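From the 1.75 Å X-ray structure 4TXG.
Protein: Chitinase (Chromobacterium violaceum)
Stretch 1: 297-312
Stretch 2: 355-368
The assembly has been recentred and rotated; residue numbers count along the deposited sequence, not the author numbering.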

ATOM      1  N   ALA A 297      -0.016  -5.299 -20.372  1.00  8.89           N
ATOM      2  CA  ALA A 297      -1.039  -4.913 -19.405  1.00  9.58           C
ATOM      3  C   ALA A 297      -2.246  -4.332 -20.130  1.00 11.28           C
ATOM      4  O   ALA A 297      -3.390  -4.634 -19.790  1.00 10.70           O
ATOM      5  CB  ALA A 297      -0.483  -3.918 -18.391  1.00 10.13           C
ATOM      6  N   VAL A 298      -1.983  -3.497 -21.133  1.00  8.03           N
ATOM      7  CA  VAL A 298      -3.050  -2.952 -21.970  1.00  9.99           C
ATOM      8  C   VAL A 298      -3.839  -4.090 -22.627  1.00  9.40           C
ATOM      9  O   VAL A 298      -5.071  -4.101 -22.599  1.00 10.85           O
ATOM     10  CB  VAL A 298      -2.490  -1.998 -23.055  1.00 11.83           C
ATOM     11  CG1 VAL A 298      -3.551  -1.680 -24.095  1.00 11.24           C
ATOM     12  CG2 VAL A 298      -1.961  -0.709 -22.416  1.00 10.70           C
ATOM     13  N   ALA A 299      -3.133  -5.063 -23.193  1.00  8.60           N
ATOM     14  CA  ALA A 299      -3.805  -6.158 -23.890  1.00 10.23           C
ATOM     15  C   ALA A 299      -4.628  -7.001 -22.919  1.00  8.25           C
ATOM     16  O   ALA A 299      -5.710  -7.488 -23.265  1.00 10.01           O
ATOM     17  CB  ALA A 299      -2.788  -7.031 -24.616  1.00  9.94           C
ATOM     18  N   PHE A 300      -4.098  -7.183 -21.712  1.00  7.56           N
ATOM     19  CA  PHE A 300      -4.764  -7.981 -20.681  1.00 10.71           C
ATOM     20  C   PHE A 300      -6.051  -7.310 -20.211  1.00  9.16           C
ATOM     21  O   PHE A 300      -7.101  -7.954 -20.111  1.00  9.92           O
ATOM     22  CB  PHE A 300      -3.811  -8.196 -19.504  1.00  9.83           C
ATOM     23  CG  PHE A 300      -4.304  -9.172 -18.475  1.00 11.77           C
ATOM     24  CD1 PHE A 300      -5.086  -8.754 -17.413  1.00 13.07           C
ATOM     25  CD2 PHE A 300      -3.940 -10.509 -18.558  1.00 16.92           C
ATOM     26  CE1 PHE A 300      -5.522  -9.672 -16.447  1.00 15.03           C
ATOM     27  CE2 PHE A 300      -4.359 -11.425 -17.602  1.00 18.85           C
ATOM     28  CZ  PHE A 300      -5.142 -11.003 -16.547  1.00 13.13           C
ATOM     29  N   LEU A 301      -5.971  -6.014 -19.919  1.00  8.54           N
ATOM     30  CA  LEU A 301      -7.164  -5.253 -19.531  1.00  9.49           C
ATOM     31  C   LEU A 301      -8.262  -5.325 -20.599  1.00 12.95           C
ATOM     32  O   LEU A 301      -9.444  -5.510 -20.290  1.00 12.20           O
ATOM     33  CB  LEU A 301      -6.805  -3.790 -19.281  1.00 11.91           C
ATOM     34  CG  LEU A 301      -5.811  -3.486 -18.165  1.00 19.92           C
ATOM     35  CD1 LEU A 301      -5.809  -2.003 -17.825  1.00 17.10           C
ATOM     36  CD2 LEU A 301      -6.069  -4.320 -16.940  1.00 21.62           C
ATOM     37  N   ARG A 302      -7.863  -5.166 -21.856  1.00 11.60           N
ATOM     38  CA  ARG A 302      -8.810  -5.218 -22.962  1.00 10.87           C
ATOM     39  C   ARG A 302      -9.437  -6.600 -23.115  1.00 13.74           C
ATOM     40  O   ARG A 302     -10.617  -6.723 -23.441  1.00 14.47           O
ATOM     41  CB  ARG A 302      -8.120  -4.808 -24.267  1.00 10.69           C
ATOM     42  CG  ARG A 302      -7.923  -3.315 -24.385  1.00 11.09           C
ATOM     43  CD  ARG A 302      -6.972  -2.950 -25.506  1.00 15.16           C
ATOM     44  NE  ARG A 302      -7.054  -1.529 -25.832  1.00 15.40           N
ATOM     45  CZ  ARG A 302      -6.195  -0.885 -26.618  1.00 15.84           C
ATOM     46  NH1 ARG A 302      -5.169  -1.528 -27.164  1.00 14.94           N
ATOM     47  NH2 ARG A 302      -6.368   0.409 -26.866  1.00 16.21           N
ATOM     48  N   LYS A 303      -8.644  -7.637 -22.880  1.00  8.48           N
ATOM     49  CA  LYS A 303      -9.093  -9.008 -23.108  1.00  9.24           C
ATOM     50  C   LYS A 303     -10.095  -9.487 -22.070  1.00 12.13           C
ATOM     51  O   LYS A 303     -11.071 -10.180 -22.401  1.00 11.42           O
ATOM     52  CB  LYS A 303      -7.896  -9.962 -23.125  1.00 11.47           C
ATOM     53  CG  LYS A 303      -8.259 -11.410 -23.417  1.00 14.23           C
ATOM     54  CD  LYS A 303      -6.999 -12.246 -23.577  1.00 15.46           C
ATOM     55  CE  LYS A 303      -7.306 -13.657 -24.052  1.00 20.10           C
ATOM     56  NZ  LYS A 303      -6.035 -14.444 -24.155  1.00 24.70           N
ATOM     57  N   TYR A 304      -9.861  -9.121 -20.813  1.00  8.54           N
ATOM     58  CA  TYR A 304     -10.649  -9.669 -19.713  1.00  9.30           C
ATOM     59  C   TYR A 304     -11.562  -8.654 -19.036  1.00 13.66           C
ATOM     60  O   TYR A 304     -12.273  -8.990 -18.081  1.00 13.09           O
ATOM     61  CB  TYR A 304      -9.714 -10.302 -18.682  1.00  9.11           C
ATOM     62  CG  TYR A 304      -8.962 -11.487 -19.250  1.00 10.67           C
ATOM     63  CD1 TYR A 304      -9.650 -12.625 -19.670  1.00  8.95           C
ATOM     64  CD2 TYR A 304      -7.578 -11.463 -19.395  1.00 12.03           C
ATOM     65  CE1 TYR A 304      -8.984 -13.713 -20.206  1.00 11.34           C
ATOM     66  CE2 TYR A 304      -6.897 -12.551 -19.926  1.00 12.74           C
ATOM     67  CZ  TYR A 304      -7.608 -13.675 -20.325  1.00 14.06           C
ATOM     68  OH  TYR A 304      -6.955 -14.762 -20.858  1.00 12.60           O
ATOM     69  N   GLY A 305     -11.563  -7.428 -19.540  1.00 11.52           N
ATOM     70  CA  GLY A 305     -12.475  -6.413 -19.037  1.00 11.57           C
ATOM     71  C   GLY A 305     -12.133  -5.873 -17.655  1.00 13.98           C
ATOM     72  O   GLY A 305     -13.014  -5.400 -16.938  1.00 13.57           O
ATOM     73  N   PHE A 306     -10.862  -5.933 -17.273  1.00  9.37           N
ATOM     74  CA  PHE A 306     -10.427  -5.274 -16.041  1.00  7.58           C
ATOM     75  C   PHE A 306     -10.400  -3.760 -16.214  1.00 10.86           C
ATOM     76  O   PHE A 306     -10.222  -3.253 -17.324  1.00 10.67           O
ATOM     77  CB  PHE A 306      -9.048  -5.776 -15.601  1.00  6.81           C
ATOM     78  CG  PHE A 306      -9.094  -7.083 -14.853  1.00 10.15           C
ATOM     79  CD1 PHE A 306      -9.011  -8.286 -15.535  1.00 15.69           C
ATOM     80  CD2 PHE A 306      -9.227  -7.102 -13.470  1.00  8.85           C
ATOM     81  CE1 PHE A 306      -9.065  -9.496 -14.851  1.00 16.41           C
ATOM     82  CE2 PHE A 306      -9.268  -8.304 -12.772  1.00 11.30           C
ATOM     83  CZ  PHE A 306      -9.200  -9.505 -13.469  1.00 12.26           C
ATOM     84  N   ASP A 307     -10.579  -3.042 -15.107  1.00  7.50           N
ATOM     85  CA  ASP A 307     -10.619  -1.580 -15.126  1.00  7.86           C
ATOM     86  C   ASP A 307      -9.282  -0.941 -14.780  1.00  7.69           C
ATOM     87  O   ASP A 307      -9.147   0.282 -14.813  1.00 10.41           O
ATOM     88  CB  ASP A 307     -11.671  -1.072 -14.143  1.00 10.73           C
ATOM     89  CG  ASP A 307     -13.046  -1.597 -14.460  1.00 15.05           C
ATOM     90  OD1 ASP A 307     -13.589  -1.209 -15.513  1.00 17.85           O
ATOM     91  OD2 ASP A 307     -13.578  -2.409 -13.677  1.00 16.68           O
ATOM     92  N   GLY A 308      -8.303  -1.756 -14.412  1.00  7.25           N
ATOM     93  CA  GLY A 308      -7.019  -1.204 -14.026  1.00  7.77           C
ATOM     94  C   GLY A 308      -6.013  -2.260 -13.650  1.00  7.15           C
ATOM     95  O   GLY A 308      -6.334  -3.447 -13.592  1.00  9.52           O
ATOM     96  N   VAL A 309      -4.791  -1.809 -13.397  1.00  6.54           N
ATOM     97  CA  VAL A 309      -3.699  -2.674 -12.955  1.00  6.43           C
ATOM     98  C   VAL A 309      -3.212  -2.186 -11.600  1.00  9.84           C
ATOM     99  O   VAL A 309      -3.049  -0.979 -11.396  1.00  8.20           O
ATOM    100  CB  VAL A 309      -2.531  -2.666 -13.971  1.00 10.40           C
ATOM    101  CG1 VAL A 309      -1.379  -3.531 -13.490  1.00 11.99           C
ATOM    102  CG2 VAL A 309      -3.012  -3.162 -15.311  1.00 16.42           C
ATOM    103  N   ASP A 310      -2.993  -3.126 -10.682  1.00  7.24           N
ATOM    104  CA  ASP A 310      -2.495  -2.831  -9.347  1.00  7.25           C
ATOM    105  C   ASP A 310      -1.087  -3.413  -9.240  1.00  8.60           C
ATOM    106  O   ASP A 310      -0.897  -4.623  -9.294  1.00 10.61           O
ATOM    107  CB  ASP A 310      -3.435  -3.429  -8.295  1.00  7.79           C
ATOM    108  CG  ASP A 310      -2.940  -3.238  -6.875  1.00 11.16           C
ATOM    109  OD1 ASP A 310      -2.798  -2.070  -6.441  1.00  9.44           O
ATOM    110  OD2 ASP A 310      -2.724  -4.267  -6.192  1.00 12.97           O
ATOM    111  N   ILE A 311      -0.087  -2.547  -9.145  1.00  5.78           N
ATOM    112  CA  ILE A 311       1.294  -3.005  -9.105  1.00  5.61           C
ATOM    113  C   ILE A 311       1.701  -3.303  -7.668  1.00  8.09           C
ATOM    114  O   ILE A 311       1.722  -2.407  -6.834  1.00  9.06           O
ATOM    115  CB  ILE A 311       2.248  -1.949  -9.707  1.00  6.40           C
ATOM    116  CG1 ILE A 311       1.873  -1.673 -11.162  1.00  8.40           C
ATOM    117  CG2 ILE A 311       3.708  -2.395  -9.558  1.00  8.72           C
ATOM    118  CD1 ILE A 311       2.006  -2.907 -12.093  1.00 10.54           C
ATOM    119  N   ASP A 312       2.005  -4.563  -7.383  1.00  5.62           N
ATOM    120  CA  ASP A 312       2.378  -4.990  -6.039  1.00  5.76           C
ATOM    121  C   ASP A 312       3.822  -5.505  -6.052  1.00  9.47           C
ATOM    122  O   ASP A 312       4.094  -6.684  -5.817  1.00  8.23           O
ATOM    123  CB  ASP A 312       1.408  -6.057  -5.540  1.00  9.31           C
ATOM    124  CG  ASP A 312       1.589  -6.370  -4.067  1.00 15.35           C
ATOM    125  OD1 ASP A 312       2.507  -5.802  -3.421  1.00 18.84           O
ATOM    126  OD2 ASP A 312       0.811  -7.196  -3.551  1.00 17.95           O
TER
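Stretch 2, residues 355-368: RAAAQDGRYYQITA

Stretch 2 repeats the plan of stretch 1, helix, loop, strand, and lies beside it in the same direction, so that helix faces helix and strand pairs with strand. The helix of residues 355-360, which begins earlier in the chain, runs at a signed crossing angle of -36° to helix 297-304, and the two axes come no closer than 11.3 Å. Arg355, exposed and out of contact with stretch 1, opens the segment. Ala356 points its CB toward the other helix, where it meets Val298 at 3.7 Å (Ala356 CB to Val298 CG1). Ala356 CB also lies over one face of the Arg302 guanidinium, 3.6 Å from Arg302 NH2; a short side chain leaves room for that flat group to lie across it. Ala357 points away and Ala358 is out of reach, as expected where a helix turns its other sides from its neighbour.

Gln359 and Asp360 bring the helix back into contact, and both serve the edge of the Arg302 guanidinium. Gln359 OE1 accepts a hydrogen bond from Arg302 NH2 at 2.9 Å. Asp360 supplies the charge: its OD2 takes a nearly straight hydrogen bond from Arg302 NE at 2.8 Å, forming a salt bridge, while its OD1 receives a weak one from Arg302 NH2 at 3.0 Å. Gly361 then leaves helical geometry with positive phi, a conformation that favours glycine; Gly305 does the same after the helix of stretch 1.

In the extended loop that follows, Arg362 reaches Asp307. Its NH2 and NH1 both donate to Asp307 OD1, at 2.7 and 2.8 Å, so a single carboxylate oxygen sits at the edge of the guanidinium in a second salt bridge. Tyr363 contributes chiefly its carbonyl: a water oxygen lies 3.1 Å from both Tyr363 O and Asp307 O and links the two carbonyls. The Tyr364 ring packs on Leu301, Tyr364 CD1 to Leu301 CD1 3.7 Å, and turns its edge to the carbonyl oxygens of Phe306 and Asp307; its OH donates to Asp360 OD2 at 2.5 Å, joining this aromatic side chain to the acid that holds Arg302.

From Gln365 the chain is a strand, parallel to strand 308-312 with a crossing angle of -19°. Gln365 N donates to Asp307 O, and Gln365 O accepts from Val309 N, both at 3.0 Å, so the residue straddles Gly308, its bridge partner. Glycine fits there because a CB at Gly308 would lie only 2.6 Å from Gln365 O. Ile366 pairs with Val309, two beta-branched residues well suited to extended backbone, with their side chains on the same face of the sheet. Thr367 repeats the ladder: its N donates to Val309 O at 2.9 Å and its O accepts from Ile311 N at 2.8 Å. On the opposite face from Ile366, Thr367 OG1 donates to Asp310 OD1 at 2.7 Å, satisfying a buried carboxylate oxygen. Ala368 closes the register beside Ile311, with their CB atoms 4.4 Å apart.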

ATOM      1  N   ARG A 355      -2.987   6.297 -23.304  1.00  9.52           N
ATOM      2  CA  ARG A 355      -3.233   6.210 -24.742  1.00  9.98           C
ATOM      3  C   ARG A 355      -4.317   5.190 -25.070  1.00 10.21           C
ATOM      4  O   ARG A 355      -5.175   5.447 -25.918  1.00 12.56           O
ATOM      5  CB  ARG A 355      -1.949   5.857 -25.487  1.00 10.03           C
ATOM      6  CG  ARG A 355      -0.900   6.942 -25.389  1.00 10.46           C
ATOM      7  CD  ARG A 355       0.363   6.590 -26.152  1.00 11.24           C
ATOM      8  NE  ARG A 355       1.457   7.449 -25.712  1.00 12.71           N
ATOM      9  CZ  ARG A 355       1.686   8.665 -26.185  1.00 14.13           C
ATOM     10  NH1 ARG A 355       2.701   9.379 -25.711  1.00 11.60           N
ATOM     11  NH2 ARG A 355       0.903   9.165 -27.137  1.00 16.47           N
ATOM     12  N   ALA A 356      -4.281   4.039 -24.402  1.00 10.11           N
ATOM     13  CA  ALA A 356      -5.302   3.008 -24.601  1.00 10.23           C
ATOM     14  C   ALA A 356      -6.689   3.524 -24.194  1.00 11.59           C
ATOM     15  O   ALA A 356      -7.684   3.256 -24.870  1.00 12.55           O
ATOM     16  CB  ALA A 356      -4.953   1.744 -23.814  1.00 11.20           C
ATOM     17  N   ALA A 357      -6.744   4.266 -23.091  1.00 10.78           N
ATOM     18  CA  ALA A 357      -8.001   4.832 -22.606  1.00 11.12           C
ATOM     19  C   ALA A 357      -8.590   5.805 -23.627  1.00 13.52           C
ATOM     20  O   ALA A 357      -9.792   5.807 -23.880  1.00 11.72           O
ATOM     21  CB  ALA A 357      -7.782   5.533 -21.263  1.00  9.80           C
ATOM     22  N   ALA A 358      -7.732   6.628 -24.216  1.00 12.16           N
ATOM     23  CA  ALA A 358      -8.177   7.584 -25.215  1.00 14.64           C
ATOM     24  C   ALA A 358      -8.708   6.859 -26.447  1.00 15.57           C
ATOM     25  O   ALA A 358      -9.699   7.279 -27.049  1.00 17.97           O
ATOM     26  CB  ALA A 358      -7.043   8.529 -25.591  1.00 13.91           C
ATOM     27  N   GLN A 359      -8.051   5.765 -26.817  1.00 13.25           N
ATOM     28  CA  GLN A 359      -8.494   4.972 -27.966  1.00 14.84           C
ATOM     29  C   GLN A 359      -9.799   4.230 -27.687  1.00 16.19           C
ATOM     30  O   GLN A 359     -10.638   4.103 -28.574  1.00 18.11           O
ATOM     31  CB  GLN A 359      -7.416   3.961 -28.374  1.00 19.82           C
ATOM     32  CG  GLN A 359      -6.126   4.599 -28.861  1.00 29.24           C
ATOM     33  CD  GLN A 359      -4.918   3.693 -28.696  1.00 39.72           C
ATOM     34  OE1 GLN A 359      -5.040   2.541 -28.279  1.00 44.03           O
ATOM     35  NE2 GLN A 359      -3.737   4.216 -29.022  1.00 40.09           N
ATOM     36  N   ASP A 360      -9.958   3.744 -26.459  1.00 15.47           N
ATOM     37  CA  ASP A 360     -11.076   2.869 -26.098  1.00 15.21           C
ATOM     38  C   ASP A 360     -12.296   3.620 -25.587  1.00 18.86           C
ATOM     39  O   ASP A 360     -13.374   3.040 -25.444  1.00 21.40           O
ATOM     40  CB  ASP A 360     -10.641   1.859 -25.033  1.00 14.83           C
ATOM     41  CG  ASP A 360      -9.600   0.881 -25.541  1.00 16.17           C
ATOM     42  OD1 ASP A 360      -9.360   0.854 -26.772  1.00 19.34           O
ATOM     43  OD2 ASP A 360      -9.016   0.150 -24.707  1.00 14.93           O
ATOM     44  N   GLY A 361     -12.117   4.902 -25.285  1.00 18.59           N
ATOM     45  CA  GLY A 361     -13.193   5.707 -24.735  1.00 18.47           C
ATOM     46  C   GLY A 361     -13.639   5.260 -23.359  1.00 21.16           C
ATOM     47  O   GLY A 361     -14.798   5.445 -22.988  1.00 23.94           O
ATOM     48  N   ARG A 362     -12.727   4.658 -22.596  1.00 15.77           N
ATOM     49  CA  ARG A 362     -13.011   4.295 -21.215  1.00 18.17           C
ATOM     50  C   ARG A 362     -11.707   4.370 -20.435  1.00 15.95           C
ATOM     51  O   ARG A 362     -10.640   4.187 -20.997  1.00 16.77           O
ATOM     52  CB  ARG A 362     -13.638   2.904 -21.122  1.00 23.81           C
ATOM     53  CG  ARG A 362     -12.703   1.761 -21.438  1.00 25.34           C
ATOM     54  CD  ARG A 362     -12.172   1.146 -20.163  1.00 31.80           C
ATOM     55  NE  ARG A 362     -12.869  -0.083 -19.791  1.00 38.33           N
ATOM     56  CZ  ARG A 362     -13.057  -0.462 -18.532  1.00 40.29           C
ATOM     57  NH1 ARG A 362     -13.695  -1.598 -18.258  1.00 39.43           N
ATOM     58  NH2 ARG A 362     -12.610   0.312 -17.546  1.00 32.62           N
ATOM     59  N   TYR A 363     -11.789   4.648 -19.144  1.00 13.51           N
ATOM     60  CA  TYR A 363     -10.583   4.946 -18.379  1.00 10.77           C
ATOM     61  C   TYR A 363      -9.964   3.707 -17.734  1.00 13.32           C
ATOM     62  O   TYR A 363     -10.684   2.804 -17.288  1.00 14.86           O
ATOM     63  CB  TYR A 363     -10.917   5.993 -17.311  1.00  9.66           C
ATOM     64  CG  TYR A 363      -9.705   6.491 -16.593  1.00 12.38           C
ATOM     65  CD1 TYR A 363      -8.833   7.372 -17.213  1.00 11.95           C
ATOM     66  CD2 TYR A 363      -9.413   6.064 -15.307  1.00  9.96           C
ATOM     67  CE1 TYR A 363      -7.711   7.827 -16.567  1.00 13.74           C
ATOM     68  CE2 TYR A 363      -8.286   6.511 -14.653  1.00  8.44           C
ATOM     69  CZ  TYR A 363      -7.446   7.398 -15.288  1.00  9.50           C
ATOM     70  OH  TYR A 363      -6.317   7.861 -14.662  1.00  8.56           O
ATOM     71  N   TYR A 364      -8.632   3.667 -17.675  1.00  9.56           N
ATOM     72  CA  TYR A 364      -7.915   2.585 -16.991  1.00  9.42           C
ATOM     73  C   TYR A 364      -7.090   3.137 -15.835  1.00  8.28           C
ATOM     74  O   TYR A 364      -6.266   4.026 -16.023  1.00 11.21           O
ATOM     75  CB  TYR A 364      -6.995   1.818 -17.954  1.00  8.75           C
ATOM     76  CG  TYR A 364      -7.721   1.196 -19.130  1.00  9.55           C
ATOM     77  CD1 TYR A 364      -8.577   0.113 -18.946  1.00 10.93           C
ATOM     78  CD2 TYR A 364      -7.552   1.688 -20.417  1.00 11.23           C
ATOM     79  CE1 TYR A 364      -9.249  -0.463 -20.019  1.00 13.56           C
ATOM     80  CE2 TYR A 364      -8.224   1.124 -21.503  1.00 12.03           C
ATOM     81  CZ  TYR A 364      -9.069   0.050 -21.295  1.00 13.61           C
ATOM     82  OH  TYR A 364      -9.735  -0.517 -22.366  1.00 15.41           O
ATOM     83  N   GLN A 365      -7.318   2.599 -14.644  1.00  8.08           N
ATOM     84  CA  GLN A 365      -6.609   3.059 -13.454  1.00  7.70           C
ATOM     85  C   GLN A 365      -5.283   2.320 -13.257  1.00 11.20           C
ATOM     86  O   GLN A 365      -5.158   1.143 -13.590  1.00 10.19           O
ATOM     87  CB  GLN A 365      -7.496   2.898 -12.205  1.00 11.84           C
ATOM     88  CG  GLN A 365      -8.622   3.941 -12.097  1.00 12.72           C
ATOM     89  CD  GLN A 365      -9.456   3.795 -10.825  1.00 20.43           C
ATOM     90  OE1 GLN A 365      -9.916   2.700 -10.500  1.00 20.82           O
ATOM     91  NE2 GLN A 365      -9.650   4.901 -10.100  1.00 15.17           N
ATOM     92  N   ILE A 366      -4.290   3.026 -12.727  1.00  7.73           N
ATOM     93  CA  ILE A 366      -3.093   2.366 -12.201  1.00  6.90           C
ATOM     94  C   ILE A 366      -3.029   2.591 -10.713  1.00  6.64           C
ATOM     95  O   ILE A 366      -3.048   3.736 -10.248  1.00  8.73           O
ATOM     96  CB  ILE A 366      -1.802   2.897 -12.819  1.00 11.28           C
ATOM     97  CG1 ILE A 366      -1.887   2.855 -14.330  1.00 15.43           C
ATOM     98  CG2 ILE A 366      -0.596   2.081 -12.317  1.00 12.58           C
ATOM     99  CD1 ILE A 366      -0.647   3.357 -14.986  1.00 17.10           C
ATOM    100  N   THR A 367      -2.969   1.505  -9.955  1.00  6.53           N
ATOM    101  CA  THR A 367      -2.794   1.629  -8.524  1.00  7.34           C
ATOM    102  C   THR A 367      -1.558   0.839  -8.105  1.00  6.14           C
ATOM    103  O   THR A 367      -0.959   0.122  -8.906  1.00  6.68           O
ATOM    104  CB  THR A 367      -4.049   1.148  -7.764  1.00  7.58           C
ATOM    105  OG1 THR A 367      -4.218  -0.268  -7.922  1.00  9.81           O
ATOM    106  CG2 THR A 367      -5.294   1.855  -8.313  1.00  9.93           C
ATOM    107  N   ALA A 368      -1.159   0.994  -6.848  1.00  7.97           N
ATOM    108  CA  ALA A 368      -0.051   0.213  -6.337  1.00  5.94           C
ATOM    109  C   ALA A 368      -0.272  -0.123  -4.883  1.00  7.23           C
ATOM    110  O   ALA A 368      -0.799   0.682  -4.124  1.00  7.07           O
ATOM    111  CB  ALA A 368       1.280   0.967  -6.514  1.00  6.12           C
TER
HETATM  112  O   HOH W   1     -11.136   2.561 -14.235  1.00 19.34           O
HETATM  113  O   HOH W   2     -13.390   2.122 -15.637  1.00 29.19           O